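Local coordinates for aminotransferase, class III (Thermomicrobium roseum, PDB 6IO1), which probably transfers amino groups with pyridoxal phosphate as cofactor, as a thermostable omega-transaminase selective for (S)-enantiomers, at residues B[116-120]-B[121-125]; B[127-130]-B[131-135]. All coordinates share one frame; numbering follows the deposited sequence.

Contact 1 (B[116-120]-B[121-125]); sequences QFTSG and GAESN. With PMP (4'-deoxy-4'-aminopyridoxal-5'-phosphate), chain C.
G120, E123 and T118 carry this contact, the turn from strand 112-118 into helix 121-138 that forms part of the phosphate site of a class-III, PLP-dependent aminotransferase. G120 stands at the N-cap position. G120 O accepts the first bond of the helix from S124 N at 3.0 Å. Glycine suits both G120 and G121: with no side chain, they let the backbone lie close to the PMP phosphate, G120 CA being 3.5 Å from PMP O1P. G121 N donates to PMP O1P at 2.9 Å, where the positive end of the helix dipole would favour the anion. A122 N also makes a weak bond to PMP O4P, and N125 ND2 on the next turn is hydrogen-bonded to D260 and to the carbonyl of H155. E123 turns back over the strand end with CG anti to its own carbonyl carbon (chi1 -77°) and the chain extended beyond. E123 OE1 thereby receives S119 N at 2.7 Å, from above the carboxylate plane and nearly straight at 163°. A water bonded to S119 OG donates to the same oxygen. T118 faces the helix, its CB 3.6 Å from E123 CB, and its hydroxyl reaches across, with T118 OG1 2.7 Å from S124 OG.

Contact 2 (B[127-130]-B[131-135]); sequences TAIK and IARYY
I131 meets T127 one helical turn back: I131 N donates to T127 O at 2.8 Å, continuing the i+4 to i backbone bonds of helix 121-138. With CG1 anti to its carbonyl carbon (chi1 -77°), the isoleucine side chain runs back along the helix, so that I131 CD1 rests 3.7 Å from T127 CG2. The two side chains lie alongside each other. A132 N bonds to A128 O at 2.9 Å; these two small residues let the helix come close to the sheet. R133 N reaches I129 O at 3.0 Å in a nearly straight bond of 170°. The R133 side chain extends from CG to NE, which donates to V145 O, and runs beside I129, whose CG2 lies over one guanidinium face, 3.8 Å from R133 NH1 and offset toward the rim. Y134 N closes on K130 O; the amine of K130 bonds to H320 and to I157 O of the second subunit, and the Y134 hydroxyl is hydrogen-bonded to R316. Around the helix, A128, A132 and Y135 pack on strand 256-260 and I131, Y134 and Y135 on helix 305-312, while F174 of the second subunit takes a cation-pi contact from K130, meets the Y134 ring and packs on R133.

Overall arrangement
From the N terminus, the chain reaches contact 1 at the end of strand 112-118, an outermost strand of a mixed seven-stranded sheet that also holds strand 256-260, and turns straight into helix 121-138. Contact 2 follows farther along that helix. The two are in series, neither nesting nor crossing, and each is local, with no intervening residues between its segments. Their centres lie about 13 Å apart, and they touch where T127 packs on Q116 and T118, placing the helix against the strand that precedes it. Contact 1 joins the sheet's edge to the cofactor; contact 2 carries the helix on past strand 256-260 and helix 305-312. Both also meet the second subunit.

Contact 1 (B[116-120]-B[121-125])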
loop_
_atom_site.group_PDB
_atom_site.type_symbol
_atom_site.label_atom_id
_atom_site.label_comp_id
_atom_site.label_asym_id
_atom_site.label_seq_id
_atom_site.Cartn_x
_atom_site.Cartn_y
_atom_site.Cartn_z
ATOM N N GLN B 116 8.072 -11.584 -1.974
ATOM C CA GLN B 116 7.219 -10.736 -2.798
ATOM C C GLN B 116 7.144 -9.364 -2.150
ATOM O O GLN B 116 6.818 -9.254 -0.964
ATOM C CB GLN B 116 5.810 -11.309 -2.965
ATOM C CG GLN B 116 4.954 -10.493 -3.928
ATOM C CD GLN B 116 3.542 -11.022 -4.063
ATOM O OE1 GLN B 116 2.596 -10.439 -3.533
ATOM N NE2 GLN B 116 3.390 -12.128 -4.780
ATOM N N PHE B 117 7.435 -8.326 -2.921
ATOM C CA PHE B 117 7.534 -6.989 -2.363
ATOM C C PHE B 117 6.206 -6.242 -2.437
ATOM O O PHE B 117 5.295 -6.599 -3.187
ATOM C CB PHE B 117 8.640 -6.211 -3.072
ATOM C CG PHE B 117 9.997 -6.828 -2.905
ATOM C CD1 PHE B 117 10.645 -6.777 -1.682
ATOM C CD2 PHE B 117 10.612 -7.486 -3.957
ATOM C CE1 PHE B 117 11.888 -7.354 -1.515
ATOM C CE2 PHE B 117 11.857 -8.065 -3.796
ATOM C CZ PHE B 117 12.496 -7.999 -2.573
ATOM N N THR B 118 6.103 -5.206 -1.607
ATOM C CA THR B 118 4.925 -4.363 -1.454
ATOM C C THR B 118 5.418 -2.937 -1.226
ATOM O O THR B 118 6.611 -2.644 -1.361
ATOM C CB THR B 118 4.033 -4.827 -0.291
ATOM O OG1 THR B 118 4.734 -4.656 0.947
ATOM C CG2 THR B 118 3.615 -6.286 -0.445
ATOM N N SER B 119 4.498 -2.039 -0.881
ATOM C CA SER B 119 4.846 -0.657 -0.585
ATOM C C SER B 119 4.642 -0.269 0.875
ATOM O O SER B 119 4.909 0.882 1.232
ATOM C CB SER B 119 4.043 0.292 -1.482
ATOM O OG SER B 119 4.418 0.147 -2.839
ATOM N N GLY B 120 4.190 -1.184 1.728
ATOM C CA GLY B 120 3.949 -0.815 3.112
ATOM C C GLY B 120 3.688 -2.021 3.984
ATOM O O GLY B 120 3.549 -3.150 3.507
ATOM N N GLY B 121 3.628 -1.754 5.292
ATOM C CA GLY B 121 3.411 -2.821 6.257
ATOM C C GLY B 121 2.048 -3.478 6.137
ATOM O O GLY B 121 1.930 -4.701 6.233
ATOM N N ALA B 122 0.993 -2.674 5.961
ATOM C CA ALA B 122 -0.345 -3.242 5.820
ATOM C C ALA B 122 -0.442 -4.112 4.576
ATOM O O ALA B 122 -1.044 -5.192 4.608
ATOM C CB ALA B 122 -1.399 -2.136 5.784
ATOM N N GLU B 123 0.141 -3.651 3.465
ATOM C CA GLU B 123 0.179 -4.469 2.257
ATOM C C GLU B 123 0.903 -5.783 2.521
ATOM O O GLU B 123 0.454 -6.849 2.082
ATOM C CB GLU B 123 0.867 -3.704 1.126
ATOM C CG GLU B 123 0.017 -2.638 0.455
ATOM C CD GLU B 123 0.705 -2.026 -0.754
ATOM O OE1 GLU B 123 1.831 -2.458 -1.081
ATOM O OE2 GLU B 123 0.122 -1.116 -1.379
ATOM N N SER B 124 2.009 -5.725 3.266
ATOM C CA SER B 124 2.783 -6.927 3.561
ATOM C C SER B 124 1.977 -7.910 4.401
ATOM O O SER B 124 1.958 -9.113 4.124
ATOM C CB SER B 124 4.082 -6.547 4.273
ATOM O OG SER B 124 4.912 -5.758 3.438
ATOM N N ASN B 125 1.320 -7.418 5.451
ATOM C CA ASN B 125 0.548 -8.306 6.316
ATOM C C ASN B 125 -0.656 -8.893 5.588
ATOM O O ASN B 125 -0.989 -10.070 5.781
ATOM C CB ASN B 125 0.129 -7.564 7.582
ATOM C CG ASN B 125 1.277 -7.399 8.558
ATOM O OD1 ASN B 125 2.192 -8.221 8.597
ATOM N ND2 ASN B 125 1.246 -6.326 9.338
HETATM N N1 PMP C . 2.891 -3.608 10.850
HETATM C C2 PMP C . 3.404 -3.005 11.922
HETATM C C2A PMP C . 4.145 -3.829 12.930
HETATM C C3 PMP C . 3.253 -1.626 12.105
HETATM O O3 PMP C . 3.789 -1.036 13.212
HETATM C C4 PMP C . 2.559 -0.871 11.154
HETATM C C4A PMP C . 2.383 0.617 11.330
HETATM N N4A PMP C . 3.483 1.228 12.084
HETATM C C5 PMP C . 2.027 -1.524 10.033
HETATM C C6 PMP C . 2.223 -2.889 9.934
HETATM C C5A PMP C . 1.272 -0.771 8.981
HETATM O O4P PMP C . 2.181 -0.274 7.950
HETATM P P PMP C . 1.664 0.686 6.759
HETATM O O1P PMP C . 2.878 0.958 5.893
HETATM O O2P PMP C . 0.584 -0.092 6.035
HETATM O O3P PMP C . 1.135 1.933 7.442
HETATM O O HOH W 1 3.022 -2.191 -3.715
#

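Contact 2 (B[127-130]-B[131-135])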
loop_
_atom_site.group_PDB
_atom_site.type_symbol
_atom_site.label_atom_id
_atom_site.label_comp_id
_atom_site.label_asym_id
_atom_site.label_seq_id
_atom_site.Cartn_x
_atom_site.Cartn_y
_atom_site.Cartn_z
ATOM N N THR B 127 -0.735 -9.489 2.380
ATOM C CA THR B 127 -0.141 -10.491 1.505
ATOM C C THR B 127 0.179 -11.766 2.272
ATOM O O THR B 127 -0.075 -12.869 1.781
ATOM C CB THR B 127 1.121 -9.927 0.847
ATOM O OG1 THR B 127 0.780 -8.782 0.056
ATOM C CG2 THR B 127 1.777 -10.974 -0.040
ATOM N N ALA B 128 0.727 -11.634 3.480
ATOM C CA ALA B 128 1.071 -12.810 4.277
ATOM C C ALA B 128 -0.169 -13.603 4.670
ATOM O O ALA B 128 -0.171 -14.839 4.606
ATOM C CB ALA B 128 1.852 -12.391 5.521
ATOM N N ILE B 129 -1.232 -12.912 5.093
ATOM C CA ILE B 129 -2.463 -13.601 5.476
ATOM C C ILE B 129 -3.049 -14.341 4.279
ATOM O O ILE B 129 -3.436 -15.517 4.372
ATOM C CB ILE B 129 -3.471 -12.598 6.070
ATOM C CG1 ILE B 129 -2.983 -12.095 7.430
ATOM C CG2 ILE B 129 -4.851 -13.228 6.189
ATOM C CD1 ILE B 129 -3.757 -10.904 7.954
ATOM N N LYS B 130 -3.111 -13.662 3.130
ATOM C CA LYS B 130 -3.638 -14.296 1.927
ATOM C C LYS B 130 -2.771 -15.472 1.499
ATOM O O LYS B 130 -3.289 -16.493 1.038
ATOM C CB LYS B 130 -3.758 -13.269 0.800
ATOM C CG LYS B 130 -4.772 -12.170 1.083
ATOM C CD LYS B 130 -4.896 -11.197 -0.079
ATOM C CE LYS B 130 -5.630 -11.825 -1.252
ATOM N NZ LYS B 130 -5.618 -10.943 -2.452
ATOM N N ILE B 131 -1.449 -15.350 1.645
ATOM C CA ILE B 131 -0.549 -16.440 1.280
ATOM C C ILE B 131 -0.769 -17.645 2.183
ATOM O O ILE B 131 -0.771 -18.786 1.718
ATOM C CB ILE B 131 0.916 -15.965 1.309
ATOM C CG1 ILE B 131 1.232 -15.144 0.060
ATOM C CG2 ILE B 131 1.868 -17.148 1.408
ATOM C CD1 ILE B 131 2.642 -14.605 0.027
ATOM N N ALA B 132 -0.947 -17.419 3.486
ATOM C CA ALA B 132 -1.197 -18.535 4.396
ATOM C C ALA B 132 -2.495 -19.252 4.039
ATOM O O ALA B 132 -2.541 -20.492 3.946
ATOM C CB ALA B 132 -1.236 -18.035 5.841
ATOM N N ARG B 133 -3.565 -18.481 3.820
ATOM C CA ARG B 133 -4.845 -19.093 3.474
ATOM C C ARG B 133 -4.765 -19.825 2.136
ATOM O O ARG B 133 -5.288 -20.937 1.996
ATOM C CB ARG B 133 -5.945 -18.033 3.466
ATOM C CG ARG B 133 -6.266 -17.515 4.862
ATOM C CD ARG B 133 -7.170 -16.297 4.844
ATOM N NE ARG B 133 -7.804 -16.093 6.144
ATOM C CZ ARG B 133 -8.471 -14.998 6.491
ATOM N NH1 ARG B 133 -8.584 -13.988 5.641
ATOM N NH2 ARG B 133 -9.015 -14.908 7.698
ATOM N N TYR B 134 -4.104 -19.220 1.146
ATOM C CA TYR B 134 -3.933 -19.853 -0.159
ATOM C C TYR B 134 -3.080 -21.112 -0.059
ATOM O O TYR B 134 -3.310 -22.087 -0.782
ATOM C CB TYR B 134 -3.308 -18.847 -1.126
ATOM C CG TYR B 134 -3.103 -19.343 -2.536
ATOM C CD1 TYR B 134 -4.157 -19.862 -3.276
ATOM C CD2 TYR B 134 -1.853 -19.272 -3.136
ATOM C CE1 TYR B 134 -3.967 -20.307 -4.571
ATOM C CE2 TYR B 134 -1.655 -19.712 -4.428
ATOM C CZ TYR B 134 -2.713 -20.228 -5.142
ATOM O OH TYR B 134 -2.514 -20.668 -6.430
ATOM N N TYR B 135 -2.076 -21.099 0.819
ATOM C CA TYR B 135 -1.237 -22.271 1.036
ATOM C C TYR B 135 -2.065 -23.432 1.558
ATOM O O TYR B 135 -1.969 -24.558 1.054
ATOM C CB TYR B 135 -0.107 -21.919 2.007
ATOM C CG TYR B 135 0.638 -23.097 2.602
ATOM C CD1 TYR B 135 1.756 -23.625 1.972
ATOM C CD2 TYR B 135 0.240 -23.663 3.810
ATOM C CE1 TYR B 135 2.448 -24.692 2.516
ATOM C CE2 TYR B 135 0.923 -24.733 4.359
ATOM C CZ TYR B 135 2.027 -25.242 3.709
ATOM O OH TYR B 135 2.711 -26.304 4.252
#